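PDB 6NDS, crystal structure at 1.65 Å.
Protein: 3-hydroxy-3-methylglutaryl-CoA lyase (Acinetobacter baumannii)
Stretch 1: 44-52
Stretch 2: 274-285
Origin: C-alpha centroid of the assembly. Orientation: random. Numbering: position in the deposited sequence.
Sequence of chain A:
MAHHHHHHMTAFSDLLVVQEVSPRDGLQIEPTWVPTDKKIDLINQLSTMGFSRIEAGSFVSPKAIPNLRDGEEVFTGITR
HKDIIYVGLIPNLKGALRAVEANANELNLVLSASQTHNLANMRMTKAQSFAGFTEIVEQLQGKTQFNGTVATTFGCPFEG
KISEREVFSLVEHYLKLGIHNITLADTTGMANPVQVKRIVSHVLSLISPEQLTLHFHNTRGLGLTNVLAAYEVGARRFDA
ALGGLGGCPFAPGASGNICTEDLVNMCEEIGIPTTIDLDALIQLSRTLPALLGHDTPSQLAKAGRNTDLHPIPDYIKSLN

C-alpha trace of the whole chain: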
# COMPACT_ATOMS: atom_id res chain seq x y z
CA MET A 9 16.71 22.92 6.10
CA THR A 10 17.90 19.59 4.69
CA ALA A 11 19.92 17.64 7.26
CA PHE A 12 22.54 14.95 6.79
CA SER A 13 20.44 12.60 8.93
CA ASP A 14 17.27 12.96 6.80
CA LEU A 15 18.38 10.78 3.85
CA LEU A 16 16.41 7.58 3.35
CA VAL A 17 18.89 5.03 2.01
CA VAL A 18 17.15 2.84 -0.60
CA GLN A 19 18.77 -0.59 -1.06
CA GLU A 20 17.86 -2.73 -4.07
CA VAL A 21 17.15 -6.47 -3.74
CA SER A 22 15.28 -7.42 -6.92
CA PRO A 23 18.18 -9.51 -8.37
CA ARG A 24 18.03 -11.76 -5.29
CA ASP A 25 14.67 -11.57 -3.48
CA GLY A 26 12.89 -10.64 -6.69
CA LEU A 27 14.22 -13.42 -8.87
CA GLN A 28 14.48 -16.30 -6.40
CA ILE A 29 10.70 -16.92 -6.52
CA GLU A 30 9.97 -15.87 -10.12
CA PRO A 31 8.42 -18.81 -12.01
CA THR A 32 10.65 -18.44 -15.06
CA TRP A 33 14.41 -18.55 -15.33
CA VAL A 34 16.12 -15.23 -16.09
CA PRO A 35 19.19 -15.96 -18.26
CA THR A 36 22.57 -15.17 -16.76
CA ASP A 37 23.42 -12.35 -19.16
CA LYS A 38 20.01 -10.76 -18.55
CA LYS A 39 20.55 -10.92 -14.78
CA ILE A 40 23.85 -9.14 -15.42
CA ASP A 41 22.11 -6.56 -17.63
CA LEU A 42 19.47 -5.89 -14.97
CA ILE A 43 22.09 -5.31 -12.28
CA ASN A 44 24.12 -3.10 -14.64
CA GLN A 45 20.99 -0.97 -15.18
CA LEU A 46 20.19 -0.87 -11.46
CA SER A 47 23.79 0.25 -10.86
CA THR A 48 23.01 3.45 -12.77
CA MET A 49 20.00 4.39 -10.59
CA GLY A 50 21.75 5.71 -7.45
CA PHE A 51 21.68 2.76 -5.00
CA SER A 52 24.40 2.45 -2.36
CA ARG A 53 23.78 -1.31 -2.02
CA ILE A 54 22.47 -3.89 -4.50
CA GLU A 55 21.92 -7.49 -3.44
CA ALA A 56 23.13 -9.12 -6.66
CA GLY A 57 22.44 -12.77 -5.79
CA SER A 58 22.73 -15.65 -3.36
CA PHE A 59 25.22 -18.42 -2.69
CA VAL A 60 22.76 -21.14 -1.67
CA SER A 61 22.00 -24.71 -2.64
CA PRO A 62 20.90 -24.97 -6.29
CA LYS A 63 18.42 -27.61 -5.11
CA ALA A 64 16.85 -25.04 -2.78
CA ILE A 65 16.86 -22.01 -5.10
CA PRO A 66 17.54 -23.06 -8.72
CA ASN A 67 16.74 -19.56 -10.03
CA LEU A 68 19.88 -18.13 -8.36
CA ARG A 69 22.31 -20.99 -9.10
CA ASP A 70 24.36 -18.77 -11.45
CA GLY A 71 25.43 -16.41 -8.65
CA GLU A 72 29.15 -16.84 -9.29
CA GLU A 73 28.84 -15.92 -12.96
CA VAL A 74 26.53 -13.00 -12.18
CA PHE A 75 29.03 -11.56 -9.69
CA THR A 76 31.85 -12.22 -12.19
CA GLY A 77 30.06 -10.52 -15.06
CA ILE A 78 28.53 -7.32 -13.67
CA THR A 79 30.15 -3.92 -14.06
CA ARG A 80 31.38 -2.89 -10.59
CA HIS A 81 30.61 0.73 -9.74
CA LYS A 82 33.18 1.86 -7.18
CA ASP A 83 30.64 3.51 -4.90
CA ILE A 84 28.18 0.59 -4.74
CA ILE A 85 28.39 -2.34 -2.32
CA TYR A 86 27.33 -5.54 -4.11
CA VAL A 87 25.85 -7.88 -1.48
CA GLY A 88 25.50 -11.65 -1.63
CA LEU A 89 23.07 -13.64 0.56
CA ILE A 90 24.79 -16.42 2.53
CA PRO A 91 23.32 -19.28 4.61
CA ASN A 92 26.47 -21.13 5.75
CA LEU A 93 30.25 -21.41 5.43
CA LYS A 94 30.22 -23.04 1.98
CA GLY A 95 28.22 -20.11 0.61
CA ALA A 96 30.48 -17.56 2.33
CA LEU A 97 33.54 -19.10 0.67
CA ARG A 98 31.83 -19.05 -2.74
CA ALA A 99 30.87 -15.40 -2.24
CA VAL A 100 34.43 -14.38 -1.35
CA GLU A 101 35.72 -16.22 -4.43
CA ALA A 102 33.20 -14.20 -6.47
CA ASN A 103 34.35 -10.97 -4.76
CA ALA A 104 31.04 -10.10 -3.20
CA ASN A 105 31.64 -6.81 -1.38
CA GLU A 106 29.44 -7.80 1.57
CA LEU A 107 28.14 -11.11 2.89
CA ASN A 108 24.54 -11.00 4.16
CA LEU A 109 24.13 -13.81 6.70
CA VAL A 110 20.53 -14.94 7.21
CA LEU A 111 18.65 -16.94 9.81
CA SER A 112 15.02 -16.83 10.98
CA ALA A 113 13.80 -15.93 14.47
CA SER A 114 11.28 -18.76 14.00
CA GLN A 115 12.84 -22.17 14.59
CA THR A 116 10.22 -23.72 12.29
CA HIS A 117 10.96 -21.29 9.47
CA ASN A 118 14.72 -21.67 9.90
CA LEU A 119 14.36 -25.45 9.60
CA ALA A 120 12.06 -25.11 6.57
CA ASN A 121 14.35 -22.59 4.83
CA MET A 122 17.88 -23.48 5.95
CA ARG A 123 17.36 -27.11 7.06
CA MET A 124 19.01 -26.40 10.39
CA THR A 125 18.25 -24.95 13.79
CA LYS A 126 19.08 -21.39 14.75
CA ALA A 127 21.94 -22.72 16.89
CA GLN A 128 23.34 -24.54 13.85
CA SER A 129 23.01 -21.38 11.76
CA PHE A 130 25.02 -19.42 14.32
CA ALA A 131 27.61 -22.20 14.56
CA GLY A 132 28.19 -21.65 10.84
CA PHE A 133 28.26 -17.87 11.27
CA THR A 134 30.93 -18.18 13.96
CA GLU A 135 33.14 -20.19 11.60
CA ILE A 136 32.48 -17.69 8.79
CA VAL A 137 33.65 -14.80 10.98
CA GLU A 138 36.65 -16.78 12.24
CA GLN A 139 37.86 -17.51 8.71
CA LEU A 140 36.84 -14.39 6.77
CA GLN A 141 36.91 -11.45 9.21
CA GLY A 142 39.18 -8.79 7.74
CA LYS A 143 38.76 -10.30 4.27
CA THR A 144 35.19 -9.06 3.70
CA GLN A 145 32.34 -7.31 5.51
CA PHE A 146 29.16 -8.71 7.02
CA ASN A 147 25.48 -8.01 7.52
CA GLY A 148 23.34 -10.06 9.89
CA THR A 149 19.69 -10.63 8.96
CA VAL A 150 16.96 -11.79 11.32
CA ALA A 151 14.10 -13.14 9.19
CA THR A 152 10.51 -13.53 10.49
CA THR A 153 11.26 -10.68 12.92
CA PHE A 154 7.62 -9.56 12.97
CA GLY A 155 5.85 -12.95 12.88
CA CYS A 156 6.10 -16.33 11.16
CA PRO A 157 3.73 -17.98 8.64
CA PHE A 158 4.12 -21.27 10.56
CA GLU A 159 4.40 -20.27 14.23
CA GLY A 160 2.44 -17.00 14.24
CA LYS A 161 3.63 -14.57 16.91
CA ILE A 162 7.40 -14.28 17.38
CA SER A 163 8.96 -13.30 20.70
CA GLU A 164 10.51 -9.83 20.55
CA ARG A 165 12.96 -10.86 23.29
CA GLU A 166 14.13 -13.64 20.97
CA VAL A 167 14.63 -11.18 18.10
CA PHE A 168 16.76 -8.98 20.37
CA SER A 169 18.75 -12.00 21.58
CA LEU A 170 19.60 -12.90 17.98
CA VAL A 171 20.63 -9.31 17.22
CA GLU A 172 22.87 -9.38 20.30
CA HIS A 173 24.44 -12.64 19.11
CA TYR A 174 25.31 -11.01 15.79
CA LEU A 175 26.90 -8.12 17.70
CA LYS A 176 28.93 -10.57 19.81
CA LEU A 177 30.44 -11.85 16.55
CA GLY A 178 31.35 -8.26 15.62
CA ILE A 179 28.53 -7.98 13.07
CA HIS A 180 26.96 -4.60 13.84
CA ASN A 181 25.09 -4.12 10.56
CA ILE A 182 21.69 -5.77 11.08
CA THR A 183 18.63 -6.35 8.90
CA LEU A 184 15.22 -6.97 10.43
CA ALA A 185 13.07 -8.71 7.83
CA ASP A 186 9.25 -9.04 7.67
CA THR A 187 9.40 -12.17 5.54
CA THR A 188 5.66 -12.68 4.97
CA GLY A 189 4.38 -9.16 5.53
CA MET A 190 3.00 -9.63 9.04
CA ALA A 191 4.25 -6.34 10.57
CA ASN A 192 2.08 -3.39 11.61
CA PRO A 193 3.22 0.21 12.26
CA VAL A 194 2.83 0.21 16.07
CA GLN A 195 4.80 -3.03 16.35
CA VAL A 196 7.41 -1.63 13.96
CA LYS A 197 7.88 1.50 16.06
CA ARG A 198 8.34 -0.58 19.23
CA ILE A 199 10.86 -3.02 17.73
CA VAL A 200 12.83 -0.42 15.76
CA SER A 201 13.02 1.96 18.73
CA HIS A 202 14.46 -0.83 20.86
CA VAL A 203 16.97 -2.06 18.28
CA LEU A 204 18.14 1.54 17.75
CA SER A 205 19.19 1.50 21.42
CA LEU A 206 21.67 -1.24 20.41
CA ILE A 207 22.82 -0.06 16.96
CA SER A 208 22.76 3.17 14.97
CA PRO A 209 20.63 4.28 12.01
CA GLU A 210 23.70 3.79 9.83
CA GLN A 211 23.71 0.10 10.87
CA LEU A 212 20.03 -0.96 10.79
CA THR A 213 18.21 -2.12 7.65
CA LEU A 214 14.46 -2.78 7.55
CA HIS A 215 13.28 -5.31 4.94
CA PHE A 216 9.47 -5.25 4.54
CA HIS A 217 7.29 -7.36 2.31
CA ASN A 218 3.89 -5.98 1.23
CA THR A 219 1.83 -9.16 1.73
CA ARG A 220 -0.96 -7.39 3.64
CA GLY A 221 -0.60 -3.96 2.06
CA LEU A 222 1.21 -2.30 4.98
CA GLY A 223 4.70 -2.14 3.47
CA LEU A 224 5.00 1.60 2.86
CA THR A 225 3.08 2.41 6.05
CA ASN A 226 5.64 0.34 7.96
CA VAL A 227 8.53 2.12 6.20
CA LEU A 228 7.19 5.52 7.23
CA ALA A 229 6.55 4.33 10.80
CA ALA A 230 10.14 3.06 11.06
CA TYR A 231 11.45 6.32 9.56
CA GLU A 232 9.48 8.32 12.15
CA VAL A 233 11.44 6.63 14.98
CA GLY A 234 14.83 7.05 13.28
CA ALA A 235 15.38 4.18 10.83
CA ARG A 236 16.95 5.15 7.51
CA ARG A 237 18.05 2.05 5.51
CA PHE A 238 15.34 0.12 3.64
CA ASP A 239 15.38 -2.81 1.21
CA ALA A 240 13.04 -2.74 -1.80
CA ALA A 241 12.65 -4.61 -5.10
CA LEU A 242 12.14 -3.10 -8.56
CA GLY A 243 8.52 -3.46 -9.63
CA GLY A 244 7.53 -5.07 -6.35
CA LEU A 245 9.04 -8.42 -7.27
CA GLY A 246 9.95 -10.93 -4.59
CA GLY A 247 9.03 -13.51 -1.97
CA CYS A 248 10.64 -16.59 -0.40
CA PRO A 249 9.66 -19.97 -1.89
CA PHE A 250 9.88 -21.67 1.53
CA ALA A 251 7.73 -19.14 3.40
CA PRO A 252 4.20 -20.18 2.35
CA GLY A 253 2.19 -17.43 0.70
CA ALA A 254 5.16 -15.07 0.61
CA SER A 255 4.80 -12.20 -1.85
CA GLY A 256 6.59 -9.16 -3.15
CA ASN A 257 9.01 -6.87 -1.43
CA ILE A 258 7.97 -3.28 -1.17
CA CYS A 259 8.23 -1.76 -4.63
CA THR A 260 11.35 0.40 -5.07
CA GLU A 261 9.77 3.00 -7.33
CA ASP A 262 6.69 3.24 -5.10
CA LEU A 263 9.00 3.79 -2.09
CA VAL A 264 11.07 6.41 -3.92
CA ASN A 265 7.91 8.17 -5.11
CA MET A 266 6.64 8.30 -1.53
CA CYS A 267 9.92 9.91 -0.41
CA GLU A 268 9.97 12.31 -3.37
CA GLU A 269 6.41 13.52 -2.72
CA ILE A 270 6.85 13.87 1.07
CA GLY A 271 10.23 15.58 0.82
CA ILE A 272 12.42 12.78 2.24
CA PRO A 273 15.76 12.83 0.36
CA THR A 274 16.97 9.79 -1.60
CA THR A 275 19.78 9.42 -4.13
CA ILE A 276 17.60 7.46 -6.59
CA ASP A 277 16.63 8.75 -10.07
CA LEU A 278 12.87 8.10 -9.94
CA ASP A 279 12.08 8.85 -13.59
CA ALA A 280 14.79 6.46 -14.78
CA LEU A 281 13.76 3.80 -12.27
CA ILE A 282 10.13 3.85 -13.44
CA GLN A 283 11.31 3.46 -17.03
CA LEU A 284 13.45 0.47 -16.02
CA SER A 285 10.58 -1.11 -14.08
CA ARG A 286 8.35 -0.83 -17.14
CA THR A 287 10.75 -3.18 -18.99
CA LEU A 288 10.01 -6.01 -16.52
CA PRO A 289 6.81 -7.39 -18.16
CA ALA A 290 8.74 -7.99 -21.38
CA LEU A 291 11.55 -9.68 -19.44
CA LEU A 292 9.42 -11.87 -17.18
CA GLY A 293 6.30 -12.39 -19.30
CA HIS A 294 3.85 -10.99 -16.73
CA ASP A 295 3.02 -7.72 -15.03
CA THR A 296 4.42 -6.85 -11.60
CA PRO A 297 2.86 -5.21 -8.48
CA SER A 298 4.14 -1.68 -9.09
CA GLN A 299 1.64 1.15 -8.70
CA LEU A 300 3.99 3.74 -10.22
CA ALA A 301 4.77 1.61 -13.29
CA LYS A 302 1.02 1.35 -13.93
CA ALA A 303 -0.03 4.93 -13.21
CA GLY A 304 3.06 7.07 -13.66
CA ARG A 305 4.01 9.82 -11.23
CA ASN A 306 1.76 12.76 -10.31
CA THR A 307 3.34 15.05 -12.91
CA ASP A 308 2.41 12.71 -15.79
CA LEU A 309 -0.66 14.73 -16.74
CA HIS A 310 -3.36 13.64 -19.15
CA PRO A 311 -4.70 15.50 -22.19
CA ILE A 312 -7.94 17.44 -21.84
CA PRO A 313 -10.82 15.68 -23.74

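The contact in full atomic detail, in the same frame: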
# COMPACT_ATOMS: atom_id res chain seq x y z
N ASN A 44 23.41 -4.24 -14.05
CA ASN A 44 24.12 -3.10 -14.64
C ASN A 44 23.20 -1.89 -14.76
O ASN A 44 23.64 -0.76 -14.55
CB ASN A 44 24.68 -3.47 -16.01
CG ASN A 44 25.90 -4.37 -15.92
OD1 ASN A 44 26.47 -4.56 -14.85
ND2 ASN A 44 26.30 -4.93 -17.06
N GLN A 45 21.92 -2.11 -15.10
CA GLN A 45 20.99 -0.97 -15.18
C GLN A 45 20.68 -0.43 -13.79
O GLN A 45 20.65 0.79 -13.58
CB GLN A 45 19.70 -1.39 -15.89
CG GLN A 45 19.86 -1.60 -17.38
CD GLN A 45 20.21 -0.31 -18.07
OE1 GLN A 45 21.24 -0.20 -18.73
NE2 GLN A 45 19.36 0.71 -17.89
N LEU A 46 20.45 -1.32 -12.82
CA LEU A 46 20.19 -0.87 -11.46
C LEU A 46 21.36 -0.08 -10.91
O LEU A 46 21.18 0.88 -10.15
CB LEU A 46 19.89 -2.07 -10.56
CG LEU A 46 18.57 -2.75 -10.88
CD1 LEU A 46 18.55 -4.13 -10.22
CD2 LEU A 46 17.38 -1.92 -10.40
N SER A 47 22.59 -0.47 -11.29
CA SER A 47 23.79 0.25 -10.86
C SER A 47 23.84 1.68 -11.34
O SER A 47 24.66 2.45 -10.83
CB SER A 47 25.07 -0.46 -11.34
OG SER A 47 25.31 -1.65 -10.60
N THR A 48 23.01 2.07 -12.31
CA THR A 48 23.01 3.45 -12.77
C THR A 48 21.96 4.31 -12.07
O THR A 48 21.87 5.51 -12.37
CB THR A 48 22.77 3.53 -14.28
OG1 THR A 48 21.42 3.16 -14.60
CG2 THR A 48 23.74 2.62 -15.04
N MET A 49 21.20 3.75 -11.13
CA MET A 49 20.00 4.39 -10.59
C MET A 49 20.24 5.15 -9.29
O MET A 49 19.35 5.90 -8.86
CB MET A 49 18.89 3.35 -10.35
CG MET A 49 18.41 2.69 -11.63
SD MET A 49 17.52 3.82 -12.69
CE MET A 49 17.74 2.95 -14.26
N GLY A 50 21.39 4.95 -8.64
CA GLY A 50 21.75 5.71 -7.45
C GLY A 50 21.86 4.90 -6.17
O GLY A 50 22.16 5.49 -5.12
N PHE A 51 21.63 3.58 -6.21
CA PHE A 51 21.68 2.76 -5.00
C PHE A 51 23.08 2.67 -4.41
O PHE A 51 24.07 2.54 -5.14
CB PHE A 51 21.22 1.34 -5.31
CG PHE A 51 19.85 1.27 -5.92
CD1 PHE A 51 18.73 1.55 -5.16
CD2 PHE A 51 19.70 0.94 -7.27
CE1 PHE A 51 17.46 1.50 -5.73
CE2 PHE A 51 18.44 0.88 -7.85
CZ PHE A 51 17.31 1.16 -7.08
N SER A 52 23.16 2.69 -3.08
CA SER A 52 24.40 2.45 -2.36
C SER A 52 24.69 0.97 -2.17
O SER A 52 25.86 0.60 -1.99
CB SER A 52 24.35 3.13 -0.98
OG SER A 52 23.27 2.63 -0.21
N THR A 274 16.32 11.04 -1.17
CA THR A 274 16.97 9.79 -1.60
C THR A 274 18.02 10.15 -2.63
O THR A 274 18.09 11.29 -3.10
CB THR A 274 16.00 8.76 -2.22
OG1 THR A 274 15.75 9.11 -3.60
CG2 THR A 274 14.68 8.64 -1.43
N THR A 275 18.86 9.18 -3.02
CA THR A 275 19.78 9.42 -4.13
C THR A 275 19.36 8.67 -5.39
O THR A 275 20.19 8.44 -6.27
CB THR A 275 21.23 9.05 -3.77
OG1 THR A 275 21.31 7.65 -3.48
CG2 THR A 275 21.71 9.84 -2.56
N ILE A 276 18.09 8.31 -5.50
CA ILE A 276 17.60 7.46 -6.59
C ILE A 276 16.96 8.35 -7.66
O ILE A 276 16.21 9.28 -7.34
CB ILE A 276 16.60 6.41 -6.08
CG1 ILE A 276 17.12 5.68 -4.83
CG2 ILE A 276 16.25 5.41 -7.20
CD1 ILE A 276 18.50 5.05 -5.00
N ASP A 277 17.24 8.05 -8.93
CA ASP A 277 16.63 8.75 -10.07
C ASP A 277 15.26 8.11 -10.36
O ASP A 277 15.18 7.08 -11.04
CB ASP A 277 17.58 8.71 -11.26
CG ASP A 277 17.03 9.39 -12.52
OD1 ASP A 277 15.82 9.71 -12.60
OD2 ASP A 277 17.83 9.57 -13.46
N LEU A 278 14.19 8.74 -9.88
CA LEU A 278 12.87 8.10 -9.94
C LEU A 278 12.39 7.92 -11.37
O LEU A 278 11.87 6.85 -11.73
CB LEU A 278 11.87 8.93 -9.13
CG LEU A 278 10.42 8.42 -9.17
CD1 LEU A 278 10.31 6.97 -8.66
CD2 LEU A 278 9.50 9.35 -8.37
N ASP A 279 12.52 8.96 -12.20
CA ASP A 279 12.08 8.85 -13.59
C ASP A 279 12.76 7.67 -14.28
O ASP A 279 12.10 6.89 -14.98
CB ASP A 279 12.38 10.14 -14.35
CG ASP A 279 11.44 11.25 -14.00
OD1 ASP A 279 10.24 10.98 -13.81
OD2 ASP A 279 11.91 12.41 -13.94
N ALA A 280 14.08 7.55 -14.12
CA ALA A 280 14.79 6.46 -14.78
C ALA A 280 14.40 5.11 -14.20
O ALA A 280 14.36 4.11 -14.94
CB ALA A 280 16.30 6.66 -14.65
N LEU A 281 14.11 5.06 -12.91
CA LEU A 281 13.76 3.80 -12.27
C LEU A 281 12.39 3.31 -12.75
O LEU A 281 12.20 2.11 -12.99
CB LEU A 281 13.77 3.97 -10.76
CG LEU A 281 13.66 2.66 -9.97
CD1 LEU A 281 14.96 1.86 -10.10
CD2 LEU A 281 13.32 2.99 -8.52
N ILE A 282 11.43 4.23 -12.89
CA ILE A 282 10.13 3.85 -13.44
C ILE A 282 10.29 3.30 -14.85
O ILE A 282 9.66 2.29 -15.21
CB ILE A 282 9.17 5.06 -13.41
CG1 ILE A 282 8.77 5.40 -11.97
CG2 ILE A 282 7.91 4.78 -14.28
CD1 ILE A 282 8.08 6.76 -11.83
N GLN A 283 11.12 3.95 -15.67
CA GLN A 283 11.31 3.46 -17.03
C GLN A 283 11.91 2.06 -17.02
O GLN A 283 11.48 1.19 -17.79
CB GLN A 283 12.21 4.42 -17.82
CG GLN A 283 12.39 4.03 -19.28
CD GLN A 283 13.44 4.85 -19.99
OE1 GLN A 283 14.41 5.31 -19.37
NE2 GLN A 283 13.26 5.04 -21.29
N LEU A 284 12.86 1.81 -16.12
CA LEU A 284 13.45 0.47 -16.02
C LEU A 284 12.41 -0.55 -15.56
O LEU A 284 12.32 -1.65 -16.10
CB LEU A 284 14.65 0.49 -15.07
CG LEU A 284 15.30 -0.89 -14.89
CD1 LEU A 284 15.91 -1.43 -16.17
CD2 LEU A 284 16.36 -0.84 -13.77
N SER A 285 11.61 -0.19 -14.56
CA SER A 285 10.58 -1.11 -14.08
C SER A 285 9.60 -1.48 -15.18
O SER A 285 9.14 -2.63 -15.26
CB SER A 285 9.83 -0.49 -12.90
OG SER A 285 8.84 -1.40 -12.44
O HOH W 1 20.15 7.66 -14.42

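The most unusual feature is the bare backbone at Gly 50, where the stretches come within 4.6 Å, measured from Gly 50 CA to Ile 276 CA. A CB built ideally on Gly 50 would lie 2.0 Å from Thr 275 O, a clash, and at phi/psi 114/1° it would also jam against the preceding carbonyl oxygen. Without it, Gly 50 CA approaches Thr 275 O at 3.4 Å in a CA-H...O contact with 154° at the hydrogen.

Polar bonds flank this point. Asp 277 N donates to Met 49 O at 3.0 Å and 162°, close to linear, and Thr 275 OG1 donates to Gly 50 O at 2.8 Å. Asp 277 also caps its own helix, its OD1 accepting from Ala 280 N at 3.2 Å, so its backbone serves the contact while that oxygen serves the helix start.

Met 49, with 116 Å² covered, extends along this helix: its SD lies 3.7 Å from Ala 280 CB and its CE 4.0 Å from Leu 284 CB. Farther along, Leu 46 CD2 packs 3.7 Å from Leu 284 CD2. Phe 51 starts with CA-to-CB pointing away, yet its ring returns: Leu 281 CD1 sits at the ring edge, 3.9 Å from Phe 51 CZ, while Ile 276 CD1 approaches obliquely, 3.5 Å from Phe 51 CD1.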